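Local coordinates for protein fatty acyl CoA synthetase FADD13 (FATTY-ACYL-CoA SYNTHETASE) (Mycobacterium tuberculosis, PDB 3R44) that belongs to the ANL superfamily of AMP-binding enzymes, with a large N-terminal part and a smaller C-terminal domain, at residues A[313-318]-A[323-328]; A[370-375]-A[390-395]. All coordinates share one frame; numbering follows the deposited sequence.

Contact 1. Residues A[313-318]-A[323-328]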
ATOM      1  N   GLN A 313      -9.730  -2.165   9.174  1.00 19.54           N
ATOM      2  CA  GLN A 313      -8.655  -1.195   8.983  1.00 18.38           C
ATOM      3  C   GLN A 313      -7.352  -1.859   9.356  1.00 17.79           C
ATOM      4  O   GLN A 313      -7.366  -2.922   9.945  1.00 15.11           O
ATOM      5  CB  GLN A 313      -8.901   0.027   9.890  1.00 19.59           C
ATOM      6  CG  GLN A 313     -10.095   0.809   9.564  1.00 24.22           C
ATOM      7  CD  GLN A 313     -10.404   1.811  10.647  1.00 27.75           C
ATOM      8  OE1 GLN A 313      -9.815   2.884  10.654  1.00 30.86           O
ATOM      9  NE2 GLN A 313     -11.316   1.460  11.576  1.00 23.86           N
ATOM     10  N   GLY A 314      -6.237  -1.277   8.980  1.00 16.92           N
ATOM     11  CA  GLY A 314      -4.957  -1.779   9.442  1.00 17.80           C
ATOM     12  C   GLY A 314      -3.757  -0.956   9.101  1.00 18.31           C
ATOM     13  O   GLY A 314      -3.870   0.177   8.605  1.00 20.23           O
ATOM     14  N   TYR A 315      -2.603  -1.570   9.300  1.00 16.31           N
ATOM     15  CA  TYR A 315      -1.344  -0.983   9.054  1.00 15.70           C
ATOM     16  C   TYR A 315      -0.482  -1.987   8.301  1.00 15.56           C
ATOM     17  O   TYR A 315      -0.370  -3.163   8.727  1.00 13.76           O
ATOM     18  CB  TYR A 315      -0.688  -0.676  10.372  1.00 16.07           C
ATOM     19  CG  TYR A 315       0.771  -0.301  10.285  1.00 16.31           C
ATOM     20  CD1 TYR A 315       1.161   0.954   9.802  1.00 17.61           C
ATOM     21  CD2 TYR A 315       1.757  -1.195  10.684  1.00 15.49           C
ATOM     22  CE1 TYR A 315       2.492   1.335   9.793  1.00 17.91           C
ATOM     23  CE2 TYR A 315       3.092  -0.835  10.644  1.00 18.15           C
ATOM     24  CZ  TYR A 315       3.450   0.424  10.185  1.00 20.70           C
ATOM     25  OH  TYR A 315       4.790   0.744  10.155  1.00 23.27           O
ATOM     26  N   ALA A 316       0.127  -1.515   7.207  1.00 15.41           N
ATOM     27  CA  ALA A 316       1.063  -2.360   6.426  1.00 15.94           C
ATOM     28  C   ALA A 316       1.981  -1.427   5.664  1.00 16.76           C
ATOM     29  O   ALA A 316       1.698  -0.220   5.602  1.00 19.11           O
ATOM     30  CB  ALA A 316       0.281  -3.239   5.472  1.00 17.37           C
ATOM     31  N   LEU A 317       3.020  -1.979   5.045  1.00 17.00           N
ATOM     32  CA  LEU A 317       4.012  -1.215   4.313  1.00 17.18           C
ATOM     33  C   LEU A 317       4.239  -2.006   3.069  1.00 14.02           C
ATOM     34  O   LEU A 317       3.987  -3.198   3.059  1.00 12.77           O
ATOM     35  CB  LEU A 317       5.335  -1.157   5.077  1.00 19.09           C
ATOM     36  CG  LEU A 317       5.414  -0.482   6.429  1.00 24.30           C
ATOM     37  CD1 LEU A 317       6.917  -0.272   6.745  1.00 26.88           C
ATOM     38  CD2 LEU A 317       4.687   0.859   6.363  1.00 28.35           C
ATOM     39  N   THR A 318       4.841  -1.412   2.068  1.00 13.80           N
ATOM     40  CA  THR A 318       5.406  -2.197   0.973  1.00 14.00           C
ATOM     41  C   THR A 318       6.321  -3.346   1.417  1.00 13.12           C
ATOM     42  O   THR A 318       6.177  -4.462   0.927  1.00 12.05           O
ATOM     43  CB  THR A 318       6.081  -1.255  -0.056  1.00 15.75           C
ATOM     44  OG1 THR A 318       5.097  -0.278  -0.446  1.00 18.69           O
ATOM     45  CG2 THR A 318       6.537  -2.013  -1.289  1.00 14.97           C
ATOM     46  N   GLY A 323       0.818  -6.817   4.657  1.00 17.07           N
ATOM     47  CA  GLY A 323       0.377  -7.390   5.920  1.00 17.13           C
ATOM     48  C   GLY A 323       0.908  -6.605   7.102  1.00 16.72           C
ATOM     49  O   GLY A 323       1.753  -5.729   6.985  1.00 17.01           O
ATOM     50  N   GLY A 324       0.465  -6.930   8.280  1.00 16.59           N
ATOM     51  CA  GLY A 324       1.013  -6.251   9.437  1.00 17.55           C
ATOM     52  C   GLY A 324       0.019  -6.335  10.561  1.00 16.20           C
ATOM     53  O   GLY A 324       0.014  -7.350  11.278  1.00 16.40           O
ATOM     54  N   THR A 325      -0.805  -5.300  10.735  1.00 16.71           N
ATOM     55  CA  THR A 325      -1.870  -5.320  11.711  1.00 14.70           C
ATOM     56  C   THR A 325      -3.228  -5.110  11.022  1.00 15.35           C
ATOM     57  O   THR A 325      -3.340  -4.409  10.003  1.00 14.43           O
ATOM     58  CB  THR A 325      -1.727  -4.267  12.886  1.00 16.50           C
ATOM     59  OG1 THR A 325      -1.794  -2.939  12.364  1.00 15.69           O
ATOM     60  CG2 THR A 325      -0.416  -4.427  13.714  1.00 15.24           C
ATOM     61  N   LEU A 326      -4.267  -5.670  11.652  1.00 14.53           N
ATOM     62  CA  LEU A 326      -5.646  -5.528  11.235  1.00 15.30           C
ATOM     63  C   LEU A 326      -6.530  -5.255  12.435  1.00 14.78           C
ATOM     64  O   LEU A 326      -6.371  -5.875  13.490  1.00 14.12           O
ATOM     65  CB  LEU A 326      -6.143  -6.743  10.430  1.00 15.58           C
ATOM     66  CG  LEU A 326      -5.540  -6.917   9.007  1.00 17.53           C
ATOM     67  CD1 LEU A 326      -6.037  -8.233   8.514  1.00 19.65           C
ATOM     68  CD2 LEU A 326      -5.917  -5.785   8.026  1.00 22.52           C
ATOM     69  N   LEU A 327      -7.396  -4.268  12.269  1.00 15.06           N
ATOM     70  CA  LEU A 327      -8.423  -3.918  13.274  1.00 15.33           C
ATOM     71  C   LEU A 327      -9.693  -4.507  12.738  1.00 18.48           C
ATOM     72  O   LEU A 327     -10.292  -4.002  11.775  1.00 18.80           O
ATOM     73  CB  LEU A 327      -8.497  -2.404  13.468  1.00 16.09           C
ATOM     74  CG  LEU A 327      -9.545  -1.914  14.471  1.00 19.16           C
ATOM     75  CD1 LEU A 327      -9.035  -2.315  15.850  1.00 16.78           C
ATOM     76  CD2 LEU A 327      -9.794  -0.410  14.369  1.00 19.50           C
ATOM     77  N   LEU A 328     -10.094  -5.615  13.321  1.00 20.39           N
ATOM     78  CA  LEU A 328     -11.237  -6.318  12.830  1.00 24.65           C
ATOM     79  C   LEU A 328     -12.535  -5.505  13.052  1.00 26.71           C
ATOM     80  O   LEU A 328     -12.592  -4.557  13.852  1.00 27.53           O
ATOM     81  CB  LEU A 328     -11.249  -7.768  13.397  1.00 24.50           C
ATOM     82  CG  LEU A 328      -9.980  -8.602  13.032  1.00 28.24           C
ATOM     83  CD1 LEU A 328     -10.083 -10.035  13.540  1.00 31.07           C
ATOM     84  CD2 LEU A 328      -9.697  -8.586  11.557  1.00 29.97           C
TER
HETATM   85  O   HOH W   1     -11.977  -1.509  11.666  1.00  9.83           O
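Strands 313-316 and 324-327 run antiparallel at 172°, and two hydrogen-bonded pairs, Q313 with L327 and Y315 with T325, flank the non-hydrogen-bonded pair G314 with L326. Each hydrogen-bonded pair is joined by two backbone bonds, the shortest from L327 N to Q313 O at 2.7 Å. In the bond from Y315 N to T325 O the donor stands 36° out of the carbonyl plane. At G314, which has no side chain, CA lies 4.2 Å from L326 CA, a close approach that the glycine probably helps to allow, and makes a C-H...O contact with T325 O at 3.1 Å.

The side chains of Q313, L327, Y315 and T325 share one face. Those of Q313 and L327 lie alongside each other, NE2 passing 3.7 Å from CD2 of L327. The same amide nitrogen donates to a water, 3.0 Å from NE2, which in turn donates to L327 O, while OE1 of Q313 takes M296 N, so both ends of the buried amide are held. T325 OG1 rests 3.2 Å from Y315 CB and is bonded to A339 O. With CG of Y315 anti to its N (chi1 168°), the ring leads away from T325, and its hydroxyl reaches D396. On the other face, L326 packs against W202 and T205 of helix 192-205. Near the turn, A316 CB meets G323 O at 3.3 Å. The whole is a beta hairpin near one edge of the mixed sheet, with strand 341-342 outside it; residues 315-318 correspond to the first four positions of the Tyr-Gly-x-Thr-Glu motif of ANL enzymes, with alanine (A316) in place of the glycine.

Contact 2. Residues A[370-375]-A[390-395]; sequences DILLKE and GWFRTG
L372 and L373, neighbours in an irregular loop, both direct branches at F392 on strand 391-394; the side-chain contacts are apolar, and no hydrogen bond crosses between the segments. L372 contributes the larger share. Both methyls of its fork press on F392 CB from one side, CD1 lying 3.7 Å and CD2 3.8 Å from that atom, and CD2 also approaches CG of F392 at 4.1 Å. Farther out along the ring, CD2 of L373 meets F392 CD1 at 4.0 Å. That methyl gets there because CG of L373 sits between its own N and carbonyl carbon (chi1 83°), which swings the branch toward the ring; the two side chains cross at about a right angle. F392, its ring set anti to its N (chi1 173°), is thus touched by L372 at CB and CG and by L373 obliquely at CD1 and CE1.

Backbone polar groups are engaged elsewhere: F392 pairs with I367 of strand 364-369, and L373 bonds to E319. L372 also rests on I367, whereas L373 leans on V188 and H190 of strand 186-191. The loop 370-375 thus lies between strand 186-191 and the antiparallel sheet holding 364-369 and 391-394, with helix 192-205 beside I371.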
ATOM      1  N   ASP A 370       7.366 -13.960   7.961  1.00 14.51           N
ATOM      2  CA  ASP A 370       7.685 -14.353   6.574  1.00 15.05           C
ATOM      3  C   ASP A 370       7.040 -13.447   5.493  1.00 14.32           C
ATOM      4  O   ASP A 370       7.389 -13.576   4.319  1.00 13.96           O
ATOM      5  CB  ASP A 370       7.232 -15.793   6.307  1.00 15.08           C
ATOM      6  CG  ASP A 370       8.100 -16.826   6.968  1.00 21.79           C
ATOM      7  OD1 ASP A 370       9.256 -16.487   7.258  1.00 25.14           O
ATOM      8  OD2 ASP A 370       7.641 -17.983   7.139  1.00 25.38           O
ATOM      9  N   ILE A 371       6.128 -12.548   5.859  1.00 12.32           N
ATOM     10  CA  ILE A 371       5.601 -11.581   4.906  1.00 13.21           C
ATOM     11  C   ILE A 371       6.629 -10.518   4.495  1.00 13.02           C
ATOM     12  O   ILE A 371       6.422  -9.770   3.516  1.00 12.68           O
ATOM     13  CB  ILE A 371       4.350 -10.850   5.429  1.00 12.55           C
ATOM     14  CG1 ILE A 371       4.789  -9.847   6.502  1.00 13.53           C
ATOM     15  CG2 ILE A 371       3.160 -11.867   5.885  1.00 13.51           C
ATOM     16  CD1 ILE A 371       3.630  -9.098   7.170  1.00 14.97           C
ATOM     17  N   LEU A 372       7.733 -10.433   5.240  1.00 11.89           N
ATOM     18  CA  LEU A 372       8.720  -9.377   5.022  1.00 12.06           C
ATOM     19  C   LEU A 372       9.494  -9.573   3.752  1.00 12.57           C
ATOM     20  O   LEU A 372       9.777 -10.687   3.300  1.00 10.78           O
ATOM     21  CB  LEU A 372       9.691  -9.274   6.196  1.00 11.92           C
ATOM     22  CG  LEU A 372       9.033  -8.788   7.473  1.00 14.60           C
ATOM     23  CD1 LEU A 372      10.021  -8.938   8.637  1.00 16.79           C
ATOM     24  CD2 LEU A 372       8.537  -7.359   7.364  1.00 15.15           C
ATOM     25  N   LEU A 373       9.896  -8.455   3.201  1.00 12.50           N
ATOM     26  CA  LEU A 373      10.788  -8.439   2.056  1.00 11.78           C
ATOM     27  C   LEU A 373      12.029  -9.286   2.262  1.00 13.89           C
ATOM     28  O   LEU A 373      12.559  -9.444   3.391  1.00 12.93           O
ATOM     29  CB  LEU A 373      11.205  -6.980   1.689  1.00 11.17           C
ATOM     30  CG  LEU A 373      12.373  -6.385   2.509  1.00 13.13           C
ATOM     31  CD1 LEU A 373      12.775  -5.039   1.950  1.00 15.20           C
ATOM     32  CD2 LEU A 373      12.078  -6.237   4.053  1.00 13.05           C
ATOM     33  N   LYS A 374      12.506  -9.821   1.171  1.00 13.61           N
ATOM     34  CA  LYS A 374      13.775 -10.519   1.167  1.00 15.34           C
ATOM     35  C   LYS A 374      14.940  -9.537   1.326  1.00 15.81           C
ATOM     36  O   LYS A 374      15.914  -9.790   2.072  1.00 14.41           O
ATOM     37  CB  LYS A 374      13.959 -11.309  -0.133  1.00 16.78           C
ATOM     38  CG  LYS A 374      15.382 -11.883  -0.271  1.00 21.51           C
ATOM     39  CD  LYS A 374      15.689 -12.403  -1.681  1.00 26.40           C
ATOM     40  CE  LYS A 374      15.129 -13.753  -1.905  1.00 26.83           C
ATOM     41  NZ  LYS A 374      15.612 -14.345  -3.210  1.00 24.06           N
ATOM     42  N   GLU A 375      14.861  -8.440   0.591  1.00 14.55           N
ATOM     43  CA  GLU A 375      15.929  -7.457   0.560  1.00 15.61           C
ATOM     44  C   GLU A 375      15.431  -6.221  -0.191  1.00 14.40           C
ATOM     45  O   GLU A 375      14.409  -6.280  -0.881  1.00 15.10           O
ATOM     46  CB  GLU A 375      17.115  -8.037  -0.181  1.00 15.17           C
ATOM     47  CG  GLU A 375      16.861  -8.199  -1.677  1.00 18.03           C
ATOM     48  CD  GLU A 375      17.838  -9.141  -2.375  1.00 26.12           C
ATOM     49  OE1 GLU A 375      18.505  -9.953  -1.708  1.00 30.26           O
ATOM     50  OE2 GLU A 375      17.891  -9.072  -3.624  1.00 28.86           O
ATOM     51  N   GLY A 390      16.274 -10.126  12.941  1.00 25.06           N
ATOM     52  CA  GLY A 390      15.122 -10.637  12.270  1.00 23.23           C
ATOM     53  C   GLY A 390      13.946  -9.697  12.298  1.00 20.41           C
ATOM     54  O   GLY A 390      13.020  -9.942  11.600  1.00 19.93           O
ATOM     55  N   TRP A 391      13.965  -8.648  13.149  1.00 18.66           N
ATOM     56  CA  TRP A 391      12.872  -7.670  13.213  1.00 17.09           C
ATOM     57  C   TRP A 391      13.138  -6.556  12.210  1.00 17.53           C
ATOM     58  O   TRP A 391      14.194  -5.946  12.254  1.00 18.12           O
ATOM     59  CB  TRP A 391      12.780  -7.071  14.585  1.00 18.19           C
ATOM     60  CG  TRP A 391      12.340  -8.011  15.627  1.00 16.92           C
ATOM     61  CD1 TRP A 391      13.103  -8.770  16.426  1.00 17.33           C
ATOM     62  CD2 TRP A 391      10.989  -8.218  16.032  1.00 13.19           C
ATOM     63  NE1 TRP A 391      12.306  -9.446  17.353  1.00 14.55           N
ATOM     64  CE2 TRP A 391      10.999  -9.125  17.112  1.00 15.22           C
ATOM     65  CE3 TRP A 391       9.773  -7.716  15.580  1.00 14.77           C
ATOM     66  CZ2 TRP A 391       9.833  -9.578  17.726  1.00 17.52           C
ATOM     67  CZ3 TRP A 391       8.611  -8.151  16.205  1.00 14.86           C
ATOM     68  CH2 TRP A 391       8.657  -9.086  17.263  1.00 17.63           C
ATOM     69  N   PHE A 392      12.175  -6.336  11.313  1.00 16.30           N
ATOM     70  CA  PHE A 392      12.237  -5.262  10.341  1.00 14.65           C
ATOM     71  C   PHE A 392      11.878  -3.928  11.013  1.00 13.97           C
ATOM     72  O   PHE A 392      10.822  -3.821  11.611  1.00 14.03           O
ATOM     73  CB  PHE A 392      11.280  -5.499   9.169  1.00 12.98           C
ATOM     74  CG  PHE A 392      11.215  -4.348   8.247  1.00 11.07           C
ATOM     75  CD1 PHE A 392      12.271  -4.065   7.388  1.00 14.47           C
ATOM     76  CD2 PHE A 392      10.121  -3.519   8.227  1.00 14.22           C
ATOM     77  CE1 PHE A 392      12.242  -2.953   6.587  1.00 17.03           C
ATOM     78  CE2 PHE A 392      10.082  -2.438   7.418  1.00 13.19           C
ATOM     79  CZ  PHE A 392      11.129  -2.146   6.575  1.00 16.70           C
ATOM     80  N   ARG A 393      12.748  -2.939  10.912  1.00 13.92           N
ATOM     81  CA  ARG A 393      12.481  -1.623  11.477  1.00 15.65           C
ATOM     82  C   ARG A 393      11.756  -0.713  10.495  1.00 15.33           C
ATOM     83  O   ARG A 393      12.297  -0.322   9.437  1.00 15.99           O
ATOM     84  CB  ARG A 393      13.785  -0.992  11.898  1.00 16.42           C
ATOM     85  CG  ARG A 393      14.494  -1.828  12.962  1.00 20.68           C
ATOM     86  CD  ARG A 393      15.856  -1.315  13.412  1.00 24.22           C
ATOM     87  NE  ARG A 393      15.839   0.084  13.817  1.00 23.53           N
ATOM     88  CZ  ARG A 393      16.887   0.794  14.214  1.00 29.03           C
ATOM     89  NH1 ARG A 393      18.084   0.259  14.340  1.00 29.68           N
ATOM     90  NH2 ARG A 393      16.718   2.064  14.515  1.00 29.92           N
ATOM     91  N   THR A 394      10.533  -0.361  10.822  1.00 15.93           N
ATOM     92  CA  THR A 394       9.695   0.359   9.879  1.00 15.61           C
ATOM     93  C   THR A 394      10.067   1.838   9.738  1.00 16.27           C
ATOM     94  O   THR A 394       9.728   2.436   8.718  1.00 19.24           O
ATOM     95  CB  THR A 394       8.182   0.288  10.268  1.00 14.60           C
ATOM     96  OG1 THR A 394       8.004   0.966  11.529  1.00 16.31           O
ATOM     97  CG2 THR A 394       7.687  -1.167  10.399  1.00 12.26           C
ATOM     98  N   GLY A 395      10.680   2.444  10.756  1.00 17.17           N
ATOM     99  CA  GLY A 395      10.907   3.867  10.786  1.00 18.18           C
ATOM    100  C   GLY A 395       9.674   4.633  11.248  1.00 18.59           C
ATOM    101  O   GLY A 395       9.698   5.864  11.356  1.00 20.76           O
TER

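Read from the N terminus, the chain closes contact 1 first, folding back after only four intervening residues to make a hairpin of the mixed sheet. Contact 2 opens later, at 370, and closes over fourteen residues that include helix 380-385 and strand 387-388. The two are in series, neither nested nor crossing, yet they touch in space. L317, just past the first hairpin strand, packs CD1 against F392 and T394, Y315 OH reaches T394 CB, and I371 CD1 lies on G323. Through these touches the hairpin of the mixed sheet packs against strand 391-394 of the antiparallel sheet and the loop 370-375.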